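PDB 6I60: alpha-rhamnosidase from Dictyoglomus thermophilum, which probably catalyses the hydrolysis of terminal non-reducing alpha-L-rhamnose residues in alpha-L-rhamnosides. Local coordinates for residues A[224-229]-A[533-538]; A[338-343]-A[527-532]. One frame throughout, in Å; residues are numbered along the deposited sequence.

Contact 1 of 2, residues A[224-229]-A[533-538]; sequences KKRVLY and DIRDAQ
R226 reaches out from strand 226-233 and meets two carboxylates, those of D533 and D536. Its NE gives a hydrogen bond to D536 OD1 at 2.6 Å, and that oxygen lies in the guanidinium plane. R226 NE meets OD1 from above the carboxylate plane; the guanidinium and carboxylate planes stand 84° apart. R226 NH2 adds a weak bond to the same OD1. The same NH2 also forms a salt bridge with D533 OD1 at 2.9 Å, approached obliquely. The R226 chain bends at chi3 (50°), which turns the guanidinium so that NE and NH2 both face D536. The other oxygen, D536 OD2, belongs to R535. R535 NE and NH2 both bond D536 OD2 from one face of the carboxylate, NH2 at 2.9 Å. Two arginines thus share one carboxylate, one oxygen each. R535 NH2 lies over a face of the R226 guanidinium, 4.0 Å from R226 NH2, and the shared carboxylate probably offsets the like charges. K225 lays its CD 3.3 Å from the backbone O of D536, while its NZ bonds a triethylene glycol molecule. The network joins the five-stranded sheet holding strand 226-233 to helix 524-535 of the six-hairpin glycosidase domain. V227 pairs with strand 336-338 and packs on strand 189-199. I534 and R535 rest on Y565 of helix 564-576.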
ATOM      1  N   LYS A 224       6.231  13.829  15.566  1.00 55.53           N
ATOM      2  CA  LYS A 224       7.017  13.989  16.784  1.00 59.59           C
ATOM      3  C   LYS A 224       8.161  12.985  16.848  1.00 61.39           C
ATOM      4  O   LYS A 224       9.173  13.240  17.511  1.00 60.86           O
ATOM      5  CB  LYS A 224       6.118  13.849  18.011  1.00 52.47           C
ATOM      6  CG  LYS A 224       5.511  15.158  18.490  1.00 55.08           C
ATOM      7  CD  LYS A 224       4.568  14.929  19.661  1.00 57.67           C
ATOM      8  CE  LYS A 224       4.037  16.242  20.208  1.00 50.92           C
ATOM      9  NZ  LYS A 224       2.816  16.033  21.033  1.00 66.40           N
ATOM     10  N   LYS A 225       8.027  11.846  16.169  1.00 59.58           N
ATOM     11  CA  LYS A 225       9.056  10.815  16.179  1.00 56.10           C
ATOM     12  C   LYS A 225       9.890  10.779  14.907  1.00 59.05           C
ATOM     13  O   LYS A 225      11.043  10.338  14.951  1.00 56.94           O
ATOM     14  CB  LYS A 225       8.422   9.437  16.402  1.00 55.26           C
ATOM     15  CG  LYS A 225       7.904   9.210  17.815  1.00 52.58           C
ATOM     16  CD  LYS A 225       8.666   8.087  18.507  1.00 62.52           C
ATOM     17  CE  LYS A 225       8.343   8.026  19.995  1.00 67.66           C
ATOM     18  NZ  LYS A 225       9.547   7.715  20.820  1.00 66.51           N
ATOM     19  N   ARG A 226       9.347  11.237  13.780  1.00 63.77           N
ATOM     20  CA  ARG A 226      10.080  11.195  12.523  1.00 62.19           C
ATOM     21  C   ARG A 226       9.372  12.070  11.502  1.00 58.24           C
ATOM     22  O   ARG A 226       8.140  12.098  11.455  1.00 57.18           O
ATOM     23  CB  ARG A 226      10.199   9.758  12.001  1.00 57.72           C
ATOM     24  CG  ARG A 226      10.151   9.627  10.492  1.00 60.86           C
ATOM     25  CD  ARG A 226      10.493   8.215  10.077  1.00 66.61           C
ATOM     26  NE  ARG A 226       9.708   7.257  10.842  1.00 66.64           N
ATOM     27  CZ  ARG A 226       9.018   6.261  10.304  1.00 67.14           C
ATOM     28  NH1 ARG A 226       9.015   6.079   8.991  1.00 60.74           N
ATOM     29  NH2 ARG A 226       8.330   5.447  11.088  1.00 70.12           N
ATOM     30  N   VAL A 227      10.157  12.781  10.695  1.00 58.26           N
ATOM     31  CA  VAL A 227       9.650  13.614   9.610  1.00 62.53           C
ATOM     32  C   VAL A 227      10.389  13.222   8.338  1.00 59.21           C
ATOM     33  O   VAL A 227      11.610  13.395   8.251  1.00 58.41           O
ATOM     34  CB  VAL A 227       9.829  15.115   9.897  1.00 57.12           C
ATOM     35  CG1 VAL A 227       9.390  15.940   8.694  1.00 57.68           C
ATOM     36  CG2 VAL A 227       9.054  15.520  11.144  1.00 58.15           C
ATOM     37  N   LEU A 228       9.656  12.700   7.357  1.00 60.55           N
ATOM     38  CA  LEU A 228      10.259  12.298   6.091  1.00 59.52           C
ATOM     39  C   LEU A 228      10.403  13.513   5.184  1.00 59.04           C
ATOM     40  O   LEU A 228       9.403  14.125   4.794  1.00 59.98           O
ATOM     41  CB  LEU A 228       9.419  11.223   5.407  1.00 52.77           C
ATOM     42  CG  LEU A 228       8.886  10.085   6.273  1.00 55.49           C
ATOM     43  CD1 LEU A 228       7.793   9.335   5.536  1.00 60.85           C
ATOM     44  CD2 LEU A 228      10.013   9.144   6.661  1.00 59.55           C
ATOM     45  N   TYR A 229      11.641  13.861   4.844  1.00 58.42           N
ATOM     46  CA  TYR A 229      11.904  14.942   3.907  1.00 56.72           C
ATOM     47  C   TYR A 229      12.098  14.378   2.505  1.00 56.11           C
ATOM     48  O   TYR A 229      12.471  13.216   2.328  1.00 55.94           O
ATOM     49  CB  TYR A 229      13.132  15.757   4.330  1.00 57.58           C
ATOM     50  CG  TYR A 229      14.459  15.051   4.155  1.00 56.51           C
ATOM     51  CD1 TYR A 229      14.953  14.205   5.138  1.00 56.62           C
ATOM     52  CD2 TYR A 229      15.226  15.243   3.011  1.00 54.88           C
ATOM     53  CE1 TYR A 229      16.167  13.560   4.984  1.00 58.90           C
ATOM     54  CE2 TYR A 229      16.440  14.604   2.848  1.00 56.35           C
ATOM     55  CZ  TYR A 229      16.905  13.764   3.838  1.00 56.76           C
ATOM     56  OH  TYR A 229      18.113  13.127   3.679  1.00 59.37           O
ATOM     57  N   ASP A 533       6.537   2.942  10.705  1.00 54.45           N
ATOM     58  CA  ASP A 533       5.530   3.697  11.444  1.00 53.89           C
ATOM     59  C   ASP A 533       5.039   2.918  12.657  1.00 48.84           C
ATOM     60  O   ASP A 533       4.817   3.495  13.728  1.00 41.35           O
ATOM     61  CB  ASP A 533       4.358   4.052  10.528  1.00 55.91           C
ATOM     62  CG  ASP A 533       4.732   5.069   9.467  1.00 62.24           C
ATOM     63  OD1 ASP A 533       5.847   5.627   9.541  1.00 65.77           O
ATOM     64  OD2 ASP A 533       3.910   5.309   8.556  1.00 60.25           O
ATOM     65  N   ILE A 534       4.860   1.605  12.504  1.00 51.63           N
ATOM     66  CA  ILE A 534       4.488   0.768  13.639  1.00 52.37           C
ATOM     67  C   ILE A 534       5.617   0.726  14.659  1.00 49.97           C
ATOM     68  O   ILE A 534       5.380   0.735  15.873  1.00 48.27           O
ATOM     69  CB  ILE A 534       4.103  -0.640  13.150  1.00 49.20           C
ATOM     70  CG1 ILE A 534       2.902  -0.559  12.207  1.00 45.59           C
ATOM     71  CG2 ILE A 534       3.808  -1.559  14.324  1.00 45.91           C
ATOM     72  CD1 ILE A 534       3.008  -1.475  11.013  1.00 46.54           C
ATOM     73  N   ARG A 535       6.865   0.690  14.183  1.00 50.45           N
ATOM     74  CA  ARG A 535       8.008   0.714  15.090  1.00 53.10           C
ATOM     75  C   ARG A 535       8.092   2.040  15.835  1.00 53.85           C
ATOM     76  O   ARG A 535       8.478   2.075  17.010  1.00 54.87           O
ATOM     77  CB  ARG A 535       9.293   0.448  14.306  1.00 57.07           C
ATOM     78  CG  ARG A 535      10.541   0.326  15.161  1.00 55.76           C
ATOM     79  CD  ARG A 535      11.761   0.838  14.415  1.00 58.93           C
ATOM     80  NE  ARG A 535      11.574   2.203  13.928  1.00 66.75           N
ATOM     81  CZ  ARG A 535      12.043   2.655  12.769  1.00 62.93           C
ATOM     82  NH1 ARG A 535      12.730   1.846  11.972  1.00 59.75           N
ATOM     83  NH2 ARG A 535      11.827   3.914  12.406  1.00 47.94           N
ATOM     84  N   ASP A 536       7.730   3.139  15.173  1.00 54.08           N
ATOM     85  CA  ASP A 536       7.759   4.459  15.790  1.00 50.35           C
ATOM     86  C   ASP A 536       6.608   4.688  16.760  1.00 51.17           C
ATOM     87  O   ASP A 536       6.605   5.704  17.464  1.00 62.07           O
ATOM     88  CB  ASP A 536       7.739   5.548  14.710  1.00 50.32           C
ATOM     89  CG  ASP A 536       9.119   5.834  14.142  1.00 61.32           C
ATOM     90  OD1 ASP A 536       9.264   6.828  13.398  1.00 56.51           O
ATOM     91  OD2 ASP A 536      10.059   5.063  14.435  1.00 67.72           O
ATOM     92  N   ALA A 537       5.633   3.784  16.814  1.00 45.94           N
ATOM     93  CA  ALA A 537       4.515   3.912  17.734  1.00 49.09           C
ATOM     94  C   ALA A 537       4.464   2.793  18.763  1.00 52.07           C
ATOM     95  O   ALA A 537       3.528   2.756  19.570  1.00 53.83           O
ATOM     96  CB  ALA A 537       3.190   3.962  16.962  1.00 46.88           C
ATOM     97  N   GLN A 538       5.438   1.888  18.761  1.00 50.14           N
ATOM     98  CA  GLN A 538       5.471   0.813  19.742  1.00 50.00           C
ATOM     99  C   GLN A 538       5.857   1.373  21.106  1.00 51.19           C
ATOM    100  O   GLN A 538       6.900   2.020  21.248  1.00 50.00           O
ATOM    101  CB  GLN A 538       6.455  -0.269  19.305  1.00 46.39           C
ATOM    102  CG  GLN A 538       6.337  -1.564  20.086  1.00 43.35           C
ATOM    103  CD  GLN A 538       7.156  -2.684  19.483  1.00 50.00           C
ATOM    104  OE1 GLN A 538       8.146  -2.443  18.792  1.00 57.83           O
ATOM    105  NE2 GLN A 538       6.744  -3.920  19.738  1.00 50.63           N
TER

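Contact 2 of 2, residues A[338-343]-A[527-532]; sequences YSEIYP and YRKYLN
E340 OE1 is gripped by two groups, the amide of N532 and R226 NH1, which forms a salt bridge to it. N532 ND2 bonds this OE1 at 3.0 Å and nearly straight, at 166°. The oxygen lies close to the amide plane, but the amide meets it from above the carboxylate plane. E340 OE2 rests on the helix backbone, 3.5 Å from K529 CA. With an alanine at E340, N532 ND2 would probably lose this acceptor and R226 NH1 its carboxylate partner. Beside E340, the aliphatic chain of K529 crosses a face of the Y342 ring. K529 CG makes a CH-pi contact 4.2 Å from the ring centroid, offset toward the rim, and K529 CD is 3.7 Å from Y342 CE2. CG of K529 is anti to the backbone N (chi1 177°), and a bend at chi2 carries the chain along the ring. The ammonium ends beyond it, held by D533 and the backbone oxygens of Q220 and S492. The loop 338-343 links strand 336-338 to strand 345-351 and lies against helix 524-535. On another side of this helix, L531 packs on helix 564-576 and Y527 on helix 514-520.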
ATOM      1  N   TYR A 338      14.328  11.894   8.185  1.00 65.14           N
ATOM      2  CA  TYR A 338      14.793  10.759   7.401  1.00 64.30           C
ATOM      3  C   TYR A 338      14.253  10.863   5.980  1.00 62.17           C
ATOM      4  O   TYR A 338      13.329  11.628   5.694  1.00 59.34           O
ATOM      5  CB  TYR A 338      14.350   9.440   8.048  1.00 62.10           C
ATOM      6  CG  TYR A 338      15.187   8.236   7.680  1.00 68.53           C
ATOM      7  CD1 TYR A 338      16.509   8.130   8.091  1.00 73.25           C
ATOM      8  CD2 TYR A 338      14.646   7.194   6.936  1.00 72.22           C
ATOM      9  CE1 TYR A 338      17.274   7.024   7.764  1.00 73.68           C
ATOM     10  CE2 TYR A 338      15.402   6.083   6.604  1.00 70.71           C
ATOM     11  CZ  TYR A 338      16.714   6.004   7.021  1.00 69.05           C
ATOM     12  OH  TYR A 338      17.470   4.904   6.693  1.00 70.03           O
ATOM     13  N   SER A 339      14.839  10.076   5.081  1.00 60.14           N
ATOM     14  CA  SER A 339      14.421  10.032   3.680  1.00 58.91           C
ATOM     15  C   SER A 339      14.229   8.573   3.280  1.00 58.69           C
ATOM     16  O   SER A 339      15.194   7.885   2.931  1.00 55.16           O
ATOM     17  CB  SER A 339      15.435  10.724   2.776  1.00 62.12           C
ATOM     18  OG  SER A 339      15.001  10.707   1.427  1.00 61.98           O
ATOM     19  N   GLU A 340      12.986   8.108   3.327  1.00 57.26           N
ATOM     20  CA  GLU A 340      12.658   6.745   2.935  1.00 57.86           C
ATOM     21  C   GLU A 340      12.331   6.694   1.450  1.00 58.78           C
ATOM     22  O   GLU A 340      11.736   7.626   0.900  1.00 52.14           O
ATOM     23  CB  GLU A 340      11.479   6.215   3.752  1.00 59.11           C
ATOM     24  CG  GLU A 340      11.762   6.080   5.239  1.00 56.65           C
ATOM     25  CD  GLU A 340      11.003   4.933   5.871  1.00 57.45           C
ATOM     26  OE1 GLU A 340      10.365   5.146   6.925  1.00 59.99           O
ATOM     27  OE2 GLU A 340      11.044   3.815   5.313  1.00 60.65           O
ATOM     28  N   ILE A 341      12.729   5.603   0.804  1.00 58.41           N
ATOM     29  CA  ILE A 341      12.460   5.382  -0.611  1.00 49.88           C
ATOM     30  C   ILE A 341      11.188   4.548  -0.694  1.00 50.96           C
ATOM     31  O   ILE A 341      11.195   3.344  -0.421  1.00 53.92           O
ATOM     32  CB  ILE A 341      13.635   4.702  -1.317  1.00 48.70           C
ATOM     33  CG1 ILE A 341      14.955   5.372  -0.924  1.00 44.59           C
ATOM     34  CG2 ILE A 341      13.440   4.746  -2.824  1.00 50.25           C
ATOM     35  CD1 ILE A 341      15.183   6.712  -1.584  1.00 33.76           C
ATOM     36  N   TYR A 342      10.088   5.192  -1.065  1.00 49.80           N
ATOM     37  CA  TYR A 342       8.793   4.538  -1.166  1.00 50.03           C
ATOM     38  C   TYR A 342       7.948   5.313  -2.162  1.00 53.90           C
ATOM     39  O   TYR A 342       8.201   6.499  -2.405  1.00 52.14           O
ATOM     40  CB  TYR A 342       8.097   4.454   0.199  1.00 50.66           C
ATOM     41  CG  TYR A 342       7.510   5.755   0.703  1.00 55.47           C
ATOM     42  CD1 TYR A 342       8.300   6.888   0.855  1.00 55.44           C
ATOM     43  CD2 TYR A 342       6.166   5.843   1.048  1.00 53.66           C
ATOM     44  CE1 TYR A 342       7.767   8.075   1.324  1.00 53.16           C
ATOM     45  CE2 TYR A 342       5.624   7.028   1.519  1.00 56.29           C
ATOM     46  CZ  TYR A 342       6.432   8.139   1.654  1.00 56.35           C
ATOM     47  OH  TYR A 342       5.905   9.320   2.121  1.00 60.39           O
ATOM     48  N   PRO A 343       6.954   4.671  -2.772  1.00 49.44           N
ATOM     49  CA  PRO A 343       6.121   5.361  -3.764  1.00 52.47           C
ATOM     50  C   PRO A 343       5.399   6.546  -3.150  1.00 45.26           C
ATOM     51  O   PRO A 343       4.738   6.415  -2.110  1.00 40.06           O
ATOM     52  CB  PRO A 343       5.133   4.274  -4.214  1.00 50.89           C
ATOM     53  CG  PRO A 343       5.834   2.989  -3.927  1.00 55.46           C
ATOM     54  CD  PRO A 343       6.636   3.235  -2.686  1.00 44.35           C
ATOM     55  N   TYR A 527       5.229  -0.933   2.368  1.00 48.63           N
ATOM     56  CA  TYR A 527       5.105  -1.592   3.662  1.00 52.82           C
ATOM     57  C   TYR A 527       6.342  -1.385   4.525  1.00 50.62           C
ATOM     58  O   TYR A 527       6.236  -1.356   5.756  1.00 48.29           O
ATOM     59  CB  TYR A 527       4.825  -3.081   3.465  1.00 47.71           C
ATOM     60  CG  TYR A 527       3.388  -3.365   3.097  1.00 46.45           C
ATOM     61  CD1 TYR A 527       2.353  -2.619   3.644  1.00 40.16           C
ATOM     62  CD2 TYR A 527       3.065  -4.373   2.200  1.00 54.48           C
ATOM     63  CE1 TYR A 527       1.039  -2.869   3.310  1.00 51.06           C
ATOM     64  CE2 TYR A 527       1.751  -4.633   1.859  1.00 49.84           C
ATOM     65  CZ  TYR A 527       0.743  -3.877   2.418  1.00 52.34           C
ATOM     66  OH  TYR A 527      -0.567  -4.129   2.083  1.00 52.18           O
ATOM     67  N   ARG A 528       7.516  -1.240   3.906  1.00 49.09           N
ATOM     68  CA  ARG A 528       8.722  -0.955   4.674  1.00 42.71           C
ATOM     69  C   ARG A 528       8.603   0.379   5.398  1.00 49.58           C
ATOM     70  O   ARG A 528       9.047   0.516   6.545  1.00 49.95           O
ATOM     71  CB  ARG A 528       9.943  -0.966   3.756  1.00 45.33           C
ATOM     72  CG  ARG A 528      10.541  -2.344   3.536  1.00 44.39           C
ATOM     73  CD  ARG A 528      11.616  -2.307   2.463  1.00 51.87           C
ATOM     74  NE  ARG A 528      12.948  -2.538   3.013  1.00 61.45           N
ATOM     75  CZ  ARG A 528      13.953  -1.672   2.928  1.00 60.49           C
ATOM     76  NH1 ARG A 528      13.782  -0.509   2.312  1.00 51.14           N
ATOM     77  NH2 ARG A 528      15.132  -1.969   3.458  1.00 64.70           N
ATOM     78  N   LYS A 529       8.003   1.376   4.744  1.00 53.42           N
ATOM     79  CA  LYS A 529       7.753   2.652   5.404  1.00 47.86           C
ATOM     80  C   LYS A 529       6.699   2.510   6.494  1.00 51.71           C
ATOM     81  O   LYS A 529       6.823   3.111   7.567  1.00 55.97           O
ATOM     82  CB  LYS A 529       7.328   3.698   4.373  1.00 47.55           C
ATOM     83  CG  LYS A 529       6.981   5.055   4.965  1.00 46.64           C
ATOM     84  CD  LYS A 529       5.498   5.344   4.837  1.00 51.50           C
ATOM     85  CE  LYS A 529       5.169   6.756   5.287  1.00 59.92           C
ATOM     86  NZ  LYS A 529       3.902   6.800   6.068  1.00 61.27           N
ATOM     87  N   TYR A 530       5.653   1.720   6.238  1.00 53.37           N
ATOM     88  CA  TYR A 530       4.601   1.548   7.234  1.00 51.84           C
ATOM     89  C   TYR A 530       5.084   0.707   8.408  1.00 53.17           C
ATOM     90  O   TYR A 530       4.684   0.944   9.555  1.00 46.42           O
ATOM     91  CB  TYR A 530       3.364   0.915   6.596  1.00 45.55           C
ATOM     92  CG  TYR A 530       2.158   0.905   7.508  1.00 48.81           C
ATOM     93  CD1 TYR A 530       1.679   2.082   8.072  1.00 54.32           C
ATOM     94  CD2 TYR A 530       1.501  -0.282   7.812  1.00 43.69           C
ATOM     95  CE1 TYR A 530       0.576   2.079   8.909  1.00 52.53           C
ATOM     96  CE2 TYR A 530       0.397  -0.294   8.650  1.00 51.23           C
ATOM     97  CZ  TYR A 530      -0.061   0.889   9.195  1.00 52.82           C
ATOM     98  OH  TYR A 530      -1.157   0.881  10.029  1.00 49.55           O
ATOM     99  N   LEU A 531       5.938  -0.285   8.140  1.00 51.65           N
ATOM    100  CA  LEU A 531       6.520  -1.067   9.226  1.00 54.49           C
ATOM    101  C   LEU A 531       7.349  -0.190  10.151  1.00 53.00           C
ATOM    102  O   LEU A 531       7.405  -0.440  11.362  1.00 47.57           O
ATOM    103  CB  LEU A 531       7.370  -2.203   8.658  1.00 50.14           C
ATOM    104  CG  LEU A 531       6.621  -3.496   8.331  1.00 48.86           C
ATOM    105  CD1 LEU A 531       7.578  -4.559   7.814  1.00 46.40           C
ATOM    106  CD2 LEU A 531       5.864  -3.992   9.554  1.00 48.92           C
ATOM    107  N   ASN A 532       7.996   0.839   9.604  1.00 50.84           N
ATOM    108  CA  ASN A 532       8.686   1.803  10.451  1.00 54.31           C
ATOM    109  C   ASN A 532       7.695   2.604  11.285  1.00 54.87           C
ATOM    110  O   ASN A 532       7.973   2.928  12.445  1.00 60.42           O
ATOM    111  CB  ASN A 532       9.545   2.737   9.598  1.00 51.09           C
ATOM    112  CG  ASN A 532      10.831   2.084   9.133  1.00 49.58           C
ATOM    113  OD1 ASN A 532      11.321   1.136   9.748  1.00 54.03           O
ATOM    114  ND2 ASN A 532      11.386   2.590   8.039  1.00 44.89           N
TER

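Both contacts use helix 524-535, and their centres are 10 Å apart. In the chain, residues 338-343 and 527-532 lie between the two segments of contact 1. R226 ties them together. Its NH1 meets E340 OE1 at 2.6 Å, so the salt-bridge network of contact 1 extends into contact 2. On the beta side, Y229 N lies 2.9 Å from Y338 O, a probable hydrogen bond between neighbouring strands. The two contacts form one interface between the sheet holding strands 226-233 and 336-338 and the glycosidase domain, polar around R226 and E340 and apolar where K529 covers Y342. One bound 2-(2-ethoxyethoxy)ethanol lies about 9 Å from the side chain of K225, too far to touch it.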